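Long-range contacts in cytochrome cL (Hyphomicrobium denitrificans, PDB 2D0W), which probably accepts electrons from methanol dehydrogenase in the periplasm through its covalently bound heme, as part of methanol oxidation: residues 33-42 against 86-94; 76-87 against 125-135. All blocks are in the same frame, centred on the assembly; numbering follows the deposited sequence.

How the interactions relate
The two contacts lie with their centres about 13 Å apart and share T86 and T87, just before helix 88-97. Along the chain their segments alternate: 33-42, then 76-87 running into 86-94, then 125-135. Interaction 1 packs the end of helix 28-36 and the loop after it on the first turns of helix 88-97; interaction 2 pairs the loop leading into that helix with the loop after helix 112-124. N85 OD1 lies 2.7 Å from T94 OG1, a probable hydrogen bond between them. Both contacts reach the heme, interaction 1 through L91 and T94, interaction 2 through T81, Y82 and N85, which bind the heme propionates, so the segment entering helix 88-97 joins heme pocket and outer loops.

Interaction 1: residues 33-42 against 86-94; sequences FMQTGVDPYV and TTDKGLFET. With HEM (protoporphyrin IX containing Fe), chain H.
F33 puts the end of its ring on F92: CE2 sits over the centre of one F92 face, 3.5 Å above the plane, and F33 CZ lies 3.5 Å from F92 CB. The rings meet obliquely, their planes at 50°. With CG anti to the backbone N (chi1 -180°), F33 reaches from the last turn of helix 28-36 onto the first turns of helix 88-97 of the cytochrome c fold. M34 adds its methyl, CE lying 4.0 Å from F92 CZ, and F5 and M115 meet the F92 side chain. This is the close-packed, apolar half.

Past G37, which leaves the helix with positive phi, the contact turns polar. D39 N donates to D88 OD1 (3.2 Å) on the anti side of the carboxylate, 16° out of its plane, while V42 CG2 touches the same oxygen at 3.6 Å. D39 turns its carboxylate the other way, OD2 accepting from Y41 N in an Asx turn. Towards the looser side a water bridges the backbones, donating a hydrogen bond to G37 O (2.6 Å) and accepting one from K89 N; there V38 is exposed, and the K89 chain bends away to a salt bridge with E3.

D88 OD2 pairs with R123, so D88 is probably ionised: one carboxylate fastens the loop after helix 28-36 and helix 112-124 to the start of the helix whose L91 and T94 touch the heme.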
loop_
_atom_site.group_PDB
_atom_site.type_symbol
_atom_site.label_atom_id
_atom_site.label_comp_id
_atom_site.label_asym_id
_atom_site.label_seq_id
_atom_site.Cartn_x
_atom_site.Cartn_y
_atom_site.Cartn_z
ATOM N N PHE A 33 2.116 11.040 6.502
ATOM C CA PHE A 33 2.818 9.734 6.504
ATOM C C PHE A 33 4.279 9.864 6.941
ATOM O O PHE A 33 4.745 9.049 7.736
ATOM C CB PHE A 33 2.679 8.943 5.169
ATOM C CG PHE A 33 3.397 7.617 5.196
ATOM C CD1 PHE A 33 2.791 6.495 5.748
ATOM C CD2 PHE A 33 4.732 7.529 4.757
ATOM C CE1 PHE A 33 3.493 5.289 5.856
ATOM C CE2 PHE A 33 5.453 6.338 4.857
ATOM C CZ PHE A 33 4.856 5.237 5.380
ATOM N N MET A 34 4.997 10.892 6.468
ATOM C CA MET A 34 6.431 11.020 6.838
ATOM C C MET A 34 6.655 11.302 8.328
ATOM O O MET A 34 7.710 10.959 8.882
ATOM C CB MET A 34 7.148 12.058 5.983
ATOM C CG MET A 34 7.154 11.707 4.511
ATOM S SD MET A 34 8.104 10.195 4.214
ATOM C CE MET A 34 7.059 9.325 3.069
ATOM N N GLN A 35 5.647 11.903 8.952
ATOM C CA GLN A 35 5.616 12.195 10.381
ATOM C C GLN A 35 5.121 11.038 11.259
ATOM O O GLN A 35 5.698 10.753 12.304
ATOM C CB GLN A 35 4.689 13.388 10.622
ATOM C CG GLN A 35 4.287 13.584 12.105
ATOM C CD GLN A 35 3.428 14.821 12.308
ATOM O OE1 GLN A 35 3.874 15.805 12.896
ATOM N NE2 GLN A 35 2.213 14.788 11.786
ATOM N N THR A 36 4.047 10.403 10.806
ATOM C CA THR A 36 3.227 9.452 11.574
ATOM C C THR A 36 3.459 7.974 11.241
ATOM O O THR A 36 3.281 7.109 12.101
ATOM C CB THR A 36 1.725 9.803 11.328
ATOM O OG1 THR A 36 1.420 10.998 12.045
ATOM C CG2 THR A 36 0.769 8.744 11.823
ATOM N N GLY A 37 3.828 7.677 9.993
ATOM C CA GLY A 37 3.849 6.271 9.516
ATOM C C GLY A 37 2.464 5.703 9.169
ATOM O O GLY A 37 2.325 4.531 8.839
ATOM N N VAL A 38 1.419 6.492 9.320
ATOM C CA VAL A 38 0.084 6.022 8.962
ATOM C C VAL A 38 -0.334 6.632 7.593
ATOM O O VAL A 38 -0.133 7.816 7.354
ATOM C CB VAL A 38 -0.961 6.279 10.096
ATOM C CG1 VAL A 38 -2.375 5.884 9.646
ATOM C CG2 VAL A 38 -0.585 5.502 11.365
ATOM N N ASP A 39 -0.851 5.788 6.694
ATOM C CA ASP A 39 -1.165 6.182 5.299
ATOM C C ASP A 39 -2.614 6.580 5.282
ATOM O O ASP A 39 -3.480 5.695 5.396
ATOM C CB ASP A 39 -0.983 4.972 4.383
ATOM C CG ASP A 39 -1.367 5.242 2.937
ATOM O OD1 ASP A 39 -1.120 4.338 2.080
ATOM O OD2 ASP A 39 -1.886 6.340 2.600
ATOM N N PRO A 40 -2.897 7.892 5.143
ATOM C CA PRO A 40 -4.294 8.404 5.207
ATOM C C PRO A 40 -5.166 8.140 3.992
ATOM O O PRO A 40 -6.381 8.456 4.002
ATOM C CB PRO A 40 -4.110 9.895 5.407
ATOM C CG PRO A 40 -2.743 10.180 4.829
ATOM C CD PRO A 40 -1.915 8.976 4.945
ATOM N N TYR A 41 -4.589 7.522 2.958
ATOM C CA TYR A 41 -5.411 7.100 1.825
ATOM C C TYR A 41 -6.068 5.748 2.013
ATOM O O TYR A 41 -6.862 5.307 1.168
ATOM C CB TYR A 41 -4.584 7.058 0.539
ATOM C CG TYR A 41 -4.117 8.389 0.000
ATOM C CD1 TYR A 41 -4.856 9.573 0.217
ATOM C CD2 TYR A 41 -2.967 8.467 -0.741
ATOM C CE1 TYR A 41 -4.439 10.789 -0.316
ATOM C CE2 TYR A 41 -2.531 9.691 -1.283
ATOM C CZ TYR A 41 -3.284 10.849 -1.075
ATOM O OH TYR A 41 -2.851 12.055 -1.606
ATOM N N VAL A 42 -5.702 5.044 3.067
ATOM C CA VAL A 42 -6.230 3.687 3.294
ATOM C C VAL A 42 -7.749 3.750 3.400
ATOM O O VAL A 42 -8.306 4.599 4.122
ATOM C CB VAL A 42 -5.515 3.008 4.513
ATOM C CG1 VAL A 42 -6.219 1.756 5.030
ATOM C CG2 VAL A 42 -4.076 2.580 4.126
ATOM N N THR A 86 2.012 -5.677 8.407
ATOM C CA THR A 86 0.669 -5.368 8.920
ATOM C C THR A 86 0.531 -3.880 9.336
ATOM O O THR A 86 -0.562 -3.412 9.674
ATOM C CB THR A 86 0.269 -6.303 10.126
ATOM O OG1 THR A 86 1.115 -6.063 11.267
ATOM C CG2 THR A 86 0.314 -7.776 9.756
ATOM N N THR A 87 1.641 -3.147 9.364
ATOM C CA THR A 87 1.622 -1.691 9.551
ATOM C C THR A 87 1.929 -1.038 8.210
ATOM O O THR A 87 2.689 -1.611 7.384
ATOM C CB THR A 87 2.649 -1.243 10.642
ATOM O OG1 THR A 87 3.983 -1.363 10.142
ATOM C CG2 THR A 87 2.560 -2.139 11.876
ATOM N N ASP A 88 1.394 0.164 7.980
ATOM C CA ASP A 88 1.682 0.887 6.733
ATOM C C ASP A 88 3.140 1.242 6.673
ATOM O O ASP A 88 3.717 1.226 5.607
ATOM C CB ASP A 88 0.823 2.152 6.574
ATOM C CG ASP A 88 -0.655 1.820 6.365
ATOM O OD1 ASP A 88 -1.485 2.694 6.608
ATOM O OD2 ASP A 88 -0.989 0.688 6.006
ATOM N N LYS A 89 3.745 1.519 7.830
ATOM C CA LYS A 89 5.171 1.869 7.851
ATOM C C LYS A 89 6.040 0.733 7.324
ATOM O O LYS A 89 6.968 0.983 6.532
ATOM C CB LYS A 89 5.619 2.300 9.242
ATOM C CG LYS A 89 6.868 3.137 9.227
ATOM C CD LYS A 89 8.061 2.351 9.658
ATOM C CE LYS A 89 8.574 2.821 10.996
ATOM N NZ LYS A 89 9.316 4.066 10.829
ATOM N N GLY A 90 5.756 -0.490 7.772
ATOM C CA GLY A 90 6.501 -1.681 7.331
ATOM C C GLY A 90 6.324 -1.994 5.866
ATOM O O GLY A 90 7.295 -2.285 5.171
ATOM N N LEU A 91 5.080 -1.949 5.401
ATOM C CA LEU A 91 4.747 -2.163 4.001
ATOM C C LEU A 91 5.465 -1.138 3.111
ATOM O O LEU A 91 6.123 -1.486 2.099
ATOM C CB LEU A 91 3.202 -2.125 3.811
ATOM C CG LEU A 91 2.693 -2.458 2.413
ATOM C CD1 LEU A 91 3.361 -3.707 1.985
ATOM C CD2 LEU A 91 1.169 -2.641 2.331
ATOM N N PHE A 92 5.426 0.120 3.518
ATOM C CA PHE A 92 6.144 1.142 2.788
ATOM C C PHE A 92 7.643 0.759 2.687
ATOM O O PHE A 92 8.250 0.841 1.596
ATOM C CB PHE A 92 5.942 2.497 3.495
ATOM C CG PHE A 92 6.813 3.631 2.959
ATOM C CD1 PHE A 92 6.366 4.433 1.917
ATOM C CD2 PHE A 92 8.076 3.883 3.497
ATOM C CE1 PHE A 92 7.157 5.482 1.432
ATOM C CE2 PHE A 92 8.877 4.910 3.015
ATOM C CZ PHE A 92 8.412 5.724 1.982
ATOM N N GLU A 93 8.227 0.353 3.824
ATOM C CA GLU A 93 9.666 0.074 3.887
ATOM C C GLU A 93 9.962 -1.132 2.960
ATOM O O GLU A 93 10.930 -1.109 2.199
ATOM C CB GLU A 93 10.087 -0.218 5.355
ATOM C CG GLU A 93 10.045 0.931 6.328
ATOM C CD GLU A 93 10.358 0.518 7.795
ATOM O OE1 GLU A 93 9.849 -0.547 8.238
ATOM O OE2 GLU A 93 11.112 1.253 8.509
ATOM N N THR A 94 9.102 -2.154 2.967
ATOM C CA THR A 94 9.308 -3.333 2.097
ATOM C C THR A 94 9.264 -2.926 0.632
ATOM O O THR A 94 10.171 -3.256 -0.148
ATOM C CB THR A 94 8.295 -4.416 2.423
ATOM O OG1 THR A 94 8.497 -4.790 3.784
ATOM C CG2 THR A 94 8.442 -5.650 1.503
HETATM C CHA HEM H . 7.833 -9.896 -1.332
HETATM C CHB HEM H . 5.119 -6.036 -2.565
HETATM C CHC HEM H . 6.848 -6.042 -7.123
HETATM C CHD HEM H . 8.514 -10.501 -6.170
HETATM C C1A HEM H . 6.987 -8.791 -1.204
HETATM C C2A HEM H . 6.392 -8.239 0.006
HETATM C C3A HEM H . 5.633 -7.204 -0.353
HETATM C C4A HEM H . 5.722 -7.013 -1.794
HETATM C CMA HEM H . 4.760 -6.298 0.576
HETATM C CAA HEM H . 6.554 -8.814 1.431
HETATM C CBA HEM H . 5.463 -9.889 1.583
HETATM C CGA HEM H . 5.377 -10.438 3.002
HETATM O O1A HEM H . 5.925 -9.813 3.942
HETATM O O2A HEM H . 4.759 -11.516 3.174
HETATM C C1B HEM H . 5.384 -5.663 -3.888
HETATM C C2B HEM H . 4.864 -4.539 -4.675
HETATM C C3B HEM H . 5.378 -4.511 -5.807
HETATM C C4B HEM H . 6.229 -5.647 -5.982
HETATM C CMB HEM H . 3.789 -3.619 -4.099
HETATM C CAB HEM H . 5.360 -3.318 -6.776
HETATM C CBB HEM H . 5.719 -2.133 -6.386
HETATM C C1C HEM H . 7.439 -7.277 -7.281
HETATM C C2C HEM H . 8.193 -7.755 -8.458
HETATM C C3C HEM H . 8.590 -8.989 -8.207
HETATM C C4C HEM H . 8.237 -9.318 -6.816
HETATM C CMC HEM H . 7.979 -7.117 -9.821
HETATM C CAC HEM H . 9.117 -10.099 -9.172
HETATM C CBC HEM H . 10.030 -9.737 -10.033
HETATM C C1D HEM H . 8.594 -10.745 -4.814
HETATM C C2D HEM H . 9.250 -11.873 -4.179
HETATM C C3D HEM H . 9.051 -11.683 -2.679
HETATM C C4D HEM H . 8.267 -10.472 -2.531
HETATM C CMD HEM H . 10.011 -13.029 -4.898
HETATM C CAD HEM H . 9.564 -12.574 -1.491
HETATM C CBD HEM H . 10.757 -11.770 -0.968
HETATM C CGD HEM H . 11.213 -12.184 0.410
HETATM O O1D HEM H . 12.122 -11.548 0.974
HETATM O O2D HEM H . 10.638 -13.141 0.946
HETATM N NA HEM H . 6.535 -8.023 -2.260
HETATM N NB HEM H . 6.165 -6.334 -4.805
HETATM N NC HEM H . 7.533 -8.235 -6.283
HETATM N ND HEM H . 8.017 -9.975 -3.809
HETATM FE FE HEM H . 7.125 -8.070 -4.270
HETATM O O HOH W 1 2.284 2.346 10.284
#

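Interaction 2: residues 76-87 against 125-135; sequences NDSYWTYPKNTT and IQKDDVADADW. With ZN (zinc ion), chain E; HEM (protoporphyrin IX containing Fe), chain H.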
loop_
_atom_site.group_PDB
_atom_site.type_symbol
_atom_site.label_atom_id
_atom_site.label_comp_id
_atom_site.label_asym_id
_atom_site.label_seq_id
_atom_site.Cartn_x
_atom_site.Cartn_y
_atom_site.Cartn_z
ATOM N N ASN A 76 -2.842 -10.675 -0.283
ATOM C CA ASN A 76 -4.248 -10.418 -0.022
ATOM C C ASN A 76 -4.739 -11.277 1.162
ATOM O O ASN A 76 -5.932 -11.390 1.418
ATOM C CB ASN A 76 -5.062 -10.703 -1.291
ATOM C CG ASN A 76 -5.075 -12.175 -1.637
ATOM O OD1 ASN A 76 -4.274 -12.961 -1.084
ATOM N ND2 ASN A 76 -5.948 -12.561 -2.538
ATOM N N ASP A 77 -3.797 -11.861 1.899
ATOM C CA ASP A 77 -4.175 -12.720 3.032
ATOM C C ASP A 77 -3.614 -12.246 4.361
ATOM O O ASP A 77 -2.957 -11.204 4.414
ATOM C CB ASP A 77 -3.908 -14.204 2.695
ATOM C CG ASP A 77 -2.444 -14.548 2.574
ATOM O OD1 ASP A 77 -2.161 -15.753 2.343
ATOM O OD2 ASP A 77 -1.580 -13.655 2.705
ATOM N N SER A 78 -3.872 -12.992 5.439
ATOM C CA SER A 78 -3.546 -12.540 6.785
ATOM C C SER A 78 -2.155 -12.856 7.103
ATOM O O SER A 78 -1.603 -12.344 8.069
ATOM C CB SER A 78 -4.437 -13.188 7.860
ATOM O OG SER A 78 -4.491 -14.596 7.725
ATOM N N TYR A 79 -1.551 -13.705 6.287
ATOM C CA TYR A 79 -0.200 -14.124 6.565
ATOM C C TYR A 79 0.912 -13.270 5.947
ATOM O O TYR A 79 0.881 -13.007 4.763
ATOM C CB TYR A 79 -0.030 -15.588 6.142
ATOM C CG TYR A 79 1.332 -16.050 6.492
ATOM C CD1 TYR A 79 1.577 -16.599 7.751
ATOM C CD2 TYR A 79 2.401 -15.897 5.601
ATOM C CE1 TYR A 79 2.829 -17.011 8.097
ATOM C CE2 TYR A 79 3.685 -16.278 5.952
ATOM C CZ TYR A 79 3.870 -16.859 7.209
ATOM O OH TYR A 79 5.110 -17.258 7.630
ATOM N N TRP A 80 1.908 -12.860 6.742
ATOM C CA TRP A 80 3.031 -12.059 6.220
ATOM C C TRP A 80 4.375 -12.680 6.558
ATOM O O TRP A 80 4.647 -13.010 7.721
ATOM C CB TRP A 80 2.988 -10.622 6.756
ATOM C CG TRP A 80 1.753 -9.916 6.378
ATOM C CD1 TRP A 80 0.575 -9.889 7.072
ATOM C CD2 TRP A 80 1.531 -9.163 5.192
ATOM N NE1 TRP A 80 -0.362 -9.145 6.398
ATOM C CE2 TRP A 80 0.200 -8.690 5.240
ATOM C CE3 TRP A 80 2.318 -8.850 4.083
ATOM C CZ2 TRP A 80 -0.353 -7.914 4.216
ATOM C CZ3 TRP A 80 1.776 -8.085 3.077
ATOM C CH2 TRP A 80 0.451 -7.614 3.153
ATOM N N THR A 81 5.219 -12.823 5.543
ATOM C CA THR A 81 6.611 -13.224 5.761
ATOM C C THR A 81 7.317 -12.314 6.734
ATOM O O THR A 81 8.081 -12.784 7.580
ATOM C CB THR A 81 7.415 -13.232 4.418
ATOM O OG1 THR A 81 6.815 -14.175 3.550
ATOM C CG2 THR A 81 8.884 -13.657 4.625
ATOM N N TYR A 82 7.116 -11.002 6.575
ATOM C CA TYR A 82 7.698 -9.985 7.436
ATOM C C TYR A 82 6.492 -9.353 8.126
ATOM O O TYR A 82 5.731 -8.597 7.497
ATOM C CB TYR A 82 8.442 -8.965 6.563
ATOM C CG TYR A 82 9.510 -9.617 5.738
ATOM C CD1 TYR A 82 10.768 -9.936 6.307
ATOM C CD2 TYR A 82 9.272 -9.946 4.399
ATOM C CE1 TYR A 82 11.751 -10.554 5.551
ATOM C CE2 TYR A 82 10.244 -10.587 3.642
ATOM C CZ TYR A 82 11.473 -10.896 4.220
ATOM O OH TYR A 82 12.410 -11.552 3.436
ATOM N N PRO A 83 6.261 -9.703 9.389
ATOM C CA PRO A 83 5.000 -9.244 10.025
ATOM C C PRO A 83 4.803 -7.721 10.279
ATOM O O PRO A 83 3.674 -7.300 10.441
ATOM C CB PRO A 83 4.894 -10.108 11.315
ATOM C CG PRO A 83 6.324 -10.593 11.598
ATOM C CD PRO A 83 7.080 -10.579 10.266
ATOM N N LYS A 84 5.861 -6.919 10.301
ATOM C CA LYS A 84 5.702 -5.453 10.300
ATOM C C LYS A 84 5.002 -4.921 9.026
ATOM O O LYS A 84 4.714 -3.725 8.922
ATOM C CB LYS A 84 7.051 -4.744 10.471
ATOM C CG LYS A 84 7.558 -4.710 11.923
ATOM C CD LYS A 84 8.781 -3.779 12.110
ATOM C CE LYS A 84 9.622 -4.220 13.320
ATOM N NZ LYS A 84 11.064 -3.745 13.291
ATOM N N ASN A 85 4.733 -5.807 8.079
ATOM C CA ASN A 85 3.944 -5.453 6.891
ATOM C C ASN A 85 2.429 -5.316 7.186
ATOM O O ASN A 85 1.675 -4.909 6.334
ATOM C CB ASN A 85 4.237 -6.398 5.713
ATOM C CG ASN A 85 5.616 -6.139 5.058
ATOM O OD1 ASN A 85 6.161 -5.009 5.099
ATOM N ND2 ASN A 85 6.171 -7.183 4.413
ATOM N N THR A 86 2.012 -5.677 8.407
ATOM C CA THR A 86 0.669 -5.368 8.920
ATOM C C THR A 86 0.531 -3.880 9.336
ATOM O O THR A 86 -0.562 -3.412 9.674
ATOM C CB THR A 86 0.269 -6.303 10.126
ATOM O OG1 THR A 86 1.115 -6.063 11.267
ATOM C CG2 THR A 86 0.314 -7.776 9.756
ATOM N N THR A 87 1.641 -3.147 9.364
ATOM C CA THR A 87 1.622 -1.691 9.551
ATOM C C THR A 87 1.929 -1.038 8.210
ATOM O O THR A 87 2.689 -1.611 7.384
ATOM C CB THR A 87 2.649 -1.243 10.642
ATOM O OG1 THR A 87 3.983 -1.363 10.142
ATOM C CG2 THR A 87 2.560 -2.139 11.876
ATOM N N ILE A 125 -7.520 -5.021 -1.253
ATOM C CA ILE A 125 -7.620 -6.366 -1.846
ATOM C C ILE A 125 -7.564 -7.546 -0.867
ATOM O O ILE A 125 -7.758 -8.704 -1.281
ATOM C CB ILE A 125 -6.571 -6.579 -3.036
ATOM C CG1 ILE A 125 -5.102 -6.418 -2.598
ATOM C CG2 ILE A 125 -6.897 -5.664 -4.254
ATOM C CD1 ILE A 125 -4.103 -6.455 -3.795
ATOM N N GLN A 126 -7.321 -7.235 0.418
ATOM C CA GLN A 126 -7.432 -8.167 1.543
ATOM C C GLN A 126 -8.766 -8.903 1.520
ATOM O O GLN A 126 -9.801 -8.316 1.313
ATOM C CB GLN A 126 -7.304 -7.414 2.870
ATOM C CG GLN A 126 -7.274 -8.301 4.113
ATOM C CD GLN A 126 -6.130 -9.323 4.101
ATOM O OE1 GLN A 126 -6.276 -10.430 4.631
ATOM N NE2 GLN A 126 -4.991 -8.954 3.524
ATOM N N LYS A 127 -8.709 -10.212 1.705
ATOM C CA LYS A 127 -9.897 -11.046 1.616
ATOM C C LYS A 127 -10.021 -12.003 2.813
ATOM O O LYS A 127 -10.971 -12.768 2.878
ATOM C CB LYS A 127 -9.918 -11.794 0.257
ATOM C CG LYS A 127 -8.671 -12.635 -0.088
ATOM C CD LYS A 127 -8.652 -14.004 0.630
ATOM C CE LYS A 127 -7.264 -14.640 0.601
ATOM N NZ LYS A 127 -7.020 -15.802 1.540
ATOM N N ASP A 128 -9.064 -11.941 3.746
ATOM C CA ASP A 128 -9.123 -12.656 5.025
ATOM C C ASP A 128 -9.711 -11.745 6.101
ATOM O O ASP A 128 -9.866 -10.537 5.876
ATOM C CB ASP A 128 -7.721 -13.095 5.473
ATOM C CG ASP A 128 -7.181 -14.293 4.690
ATOM O OD1 ASP A 128 -7.918 -14.907 3.893
ATOM O OD2 ASP A 128 -5.978 -14.616 4.870
ATOM N N ASP A 129 -10.020 -12.303 7.275
ATOM C CA ASP A 129 -10.635 -11.517 8.372
ATOM C C ASP A 129 -9.678 -10.417 8.844
ATOM O O ASP A 129 -8.479 -10.648 8.998
ATOM C CB ASP A 129 -11.051 -12.410 9.564
ATOM C CG ASP A 129 -11.499 -11.586 10.796
ATOM O OD1 ASP A 129 -10.712 -11.474 11.754
ATOM O OD2 ASP A 129 -12.625 -11.023 10.786
ATOM N N VAL A 130 -10.213 -9.224 9.070
ATOM C CA VAL A 130 -9.414 -8.073 9.497
ATOM C C VAL A 130 -9.602 -7.595 10.959
ATOM O O VAL A 130 -9.139 -6.498 11.345
ATOM C CB VAL A 130 -9.677 -6.902 8.585
ATOM C CG1 VAL A 130 -9.069 -7.213 7.210
ATOM C CG2 VAL A 130 -11.254 -6.634 8.479
ATOM N N ALA A 131 -10.239 -8.400 11.789
ATOM C CA ALA A 131 -10.432 -7.970 13.197
ATOM C C ALA A 131 -9.084 -7.693 13.912
ATOM O O ALA A 131 -8.984 -6.821 14.773
ATOM C CB ALA A 131 -11.274 -9.004 13.947
ATOM N N ASP A 132 -8.032 -8.380 13.498
ATOM C CA ASP A 132 -6.719 -8.196 14.095
ATOM C C ASP A 132 -5.818 -7.251 13.281
ATOM O O ASP A 132 -4.634 -7.079 13.612
ATOM C CB ASP A 132 -6.041 -9.558 14.219
ATOM C CG ASP A 132 -5.407 -9.780 15.581
ATOM O OD1 ASP A 132 -6.067 -10.449 16.407
ATOM O OD2 ASP A 132 -4.263 -9.317 15.833
ATOM N N ALA A 133 -6.375 -6.623 12.238
ATOM C CA ALA A 133 -5.566 -5.880 11.269
ATOM C C ALA A 133 -4.891 -4.675 11.897
ATOM O O ALA A 133 -5.558 -3.769 12.349
ATOM C CB ALA A 133 -6.429 -5.471 10.051
ATOM N N ASP A 134 -3.559 -4.677 11.945
ATOM C CA ASP A 134 -2.797 -3.530 12.486
ATOM C C ASP A 134 -2.919 -2.238 11.655
ATOM O O ASP A 134 -2.574 -1.156 12.152
ATOM C CB ASP A 134 -1.302 -3.882 12.663
ATOM C CG ASP A 134 -1.080 -5.019 13.630
ATOM O OD1 ASP A 134 -2.062 -5.565 14.195
ATOM O OD2 ASP A 134 0.086 -5.386 13.837
ATOM N N TRP A 135 -3.414 -2.338 10.410
ATOM C CA TRP A 135 -3.472 -1.187 9.472
ATOM C C TRP A 135 -4.830 -0.512 9.341
ATOM O O TRP A 135 -4.986 0.453 8.549
ATOM C CB TRP A 135 -3.046 -1.615 8.050
ATOM C CG TRP A 135 -4.057 -2.545 7.371
ATOM C CD1 TRP A 135 -5.145 -2.179 6.620
ATOM C CD2 TRP A 135 -4.037 -3.959 7.373
ATOM N NE1 TRP A 135 -5.830 -3.279 6.192
ATOM C CE2 TRP A 135 -5.157 -4.394 6.621
ATOM C CE3 TRP A 135 -3.196 -4.910 7.943
ATOM C CZ2 TRP A 135 -5.451 -5.745 6.432
ATOM C CZ3 TRP A 135 -3.488 -6.252 7.759
ATOM C CH2 TRP A 135 -4.616 -6.658 7.020
HETATM ZN ZN ZN E . 0.564 -12.986 2.468
HETATM C CHA HEM H . 7.833 -9.896 -1.332
HETATM C CHB HEM H . 5.119 -6.036 -2.565
HETATM C CHC HEM H . 6.848 -6.042 -7.123
HETATM C CHD HEM H . 8.514 -10.501 -6.170
HETATM C C1A HEM H . 6.987 -8.791 -1.204
HETATM C C2A HEM H . 6.392 -8.239 0.006
HETATM C C3A HEM H . 5.633 -7.204 -0.353
HETATM C C4A HEM H . 5.722 -7.013 -1.794
HETATM C CMA HEM H . 4.760 -6.298 0.576
HETATM C CAA HEM H . 6.554 -8.814 1.431
HETATM C CBA HEM H . 5.463 -9.889 1.583
HETATM C CGA HEM H . 5.377 -10.438 3.002
HETATM O O1A HEM H . 5.925 -9.813 3.942
HETATM O O2A HEM H . 4.759 -11.516 3.174
HETATM C C1B HEM H . 5.384 -5.663 -3.888
HETATM C C2B HEM H . 4.864 -4.539 -4.675
HETATM C C3B HEM H . 5.378 -4.511 -5.807
HETATM C C4B HEM H . 6.229 -5.647 -5.982
HETATM C CMB HEM H . 3.789 -3.619 -4.099
HETATM C CAB HEM H . 5.360 -3.318 -6.776
HETATM C CBB HEM H . 5.719 -2.133 -6.386
HETATM C C1C HEM H . 7.439 -7.277 -7.281
HETATM C C2C HEM H . 8.193 -7.755 -8.458
HETATM C C3C HEM H . 8.590 -8.989 -8.207
HETATM C C4C HEM H . 8.237 -9.318 -6.816
HETATM C CMC HEM H . 7.979 -7.117 -9.821
HETATM C CAC HEM H . 9.117 -10.099 -9.172
HETATM C CBC HEM H . 10.030 -9.737 -10.033
HETATM C C1D HEM H . 8.594 -10.745 -4.814
HETATM C C2D HEM H . 9.250 -11.873 -4.179
HETATM C C3D HEM H . 9.051 -11.683 -2.679
HETATM C C4D HEM H . 8.267 -10.472 -2.531
HETATM C CMD HEM H . 10.011 -13.029 -4.898
HETATM C CAD HEM H . 9.564 -12.574 -1.491
HETATM C CBD HEM H . 10.757 -11.770 -0.968
HETATM C CGD HEM H . 11.213 -12.184 0.410
HETATM O O1D HEM H . 12.122 -11.548 0.974
HETATM O O2D HEM H . 10.638 -13.141 0.946
HETATM N NA HEM H . 6.535 -8.023 -2.260
HETATM N NB HEM H . 6.165 -6.334 -4.805
HETATM N NC HEM H . 7.533 -8.235 -6.283
HETATM N ND HEM H . 8.017 -9.975 -3.809
HETATM FE FE HEM H . 7.125 -8.070 -4.270
HETATM O O HOH W 2 -7.917 -10.137 -3.425
HETATM O O HOH W 3 -4.616 -16.939 0.775
HETATM O O HOH W 4 -0.641 -10.890 2.799
HETATM O O HOH W 5 3.077 -13.468 2.277
#
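The two segments run in the same sense and close on each other at both ends, N76 CA 4.2 Å from Q126 CA and T87 CA 5.1 Å from W135 CA. Both are loops of the cytochrome c fold: 76-87, with a 3-10 turn at 83-86, binds the heme propionates and a zinc ion before helix 88-97; 125-135 follows helix 112-124. The backbones are tied where K127 N donates to N76 O (3.0 Å).

Q126, bent at chi2 (58°), folds its amide over the N76-D77 backbone. Its NE2 donates to D77 O from above the carbonyl plane, and its OE1 accepts from D128 N. With the amide cut back to an alanine, D128 N would probably lose this acceptor and the D77 carbonyl one of its donors, leaving the zinc loop less firmly tied. D128 OD2 takes S78 N at 2.7 Å, on the anti side, while OD1 is held on its syn side by K127 NZ in a salt bridge.

At the far end T86 OG1 meets D134 OD2 (2.8 Å). W80 has N85 CB over one face and a zinc-bound water over the other; its buried NE1 has no polar partner. T81 N, Y82 N and N85 ND2 grip one heme propionate. Zinc joins D77 OD2 and Y79 O, each at 2.3 Å, with G74 O and two waters, one of which donates to HEM O2A at 2.7 Å.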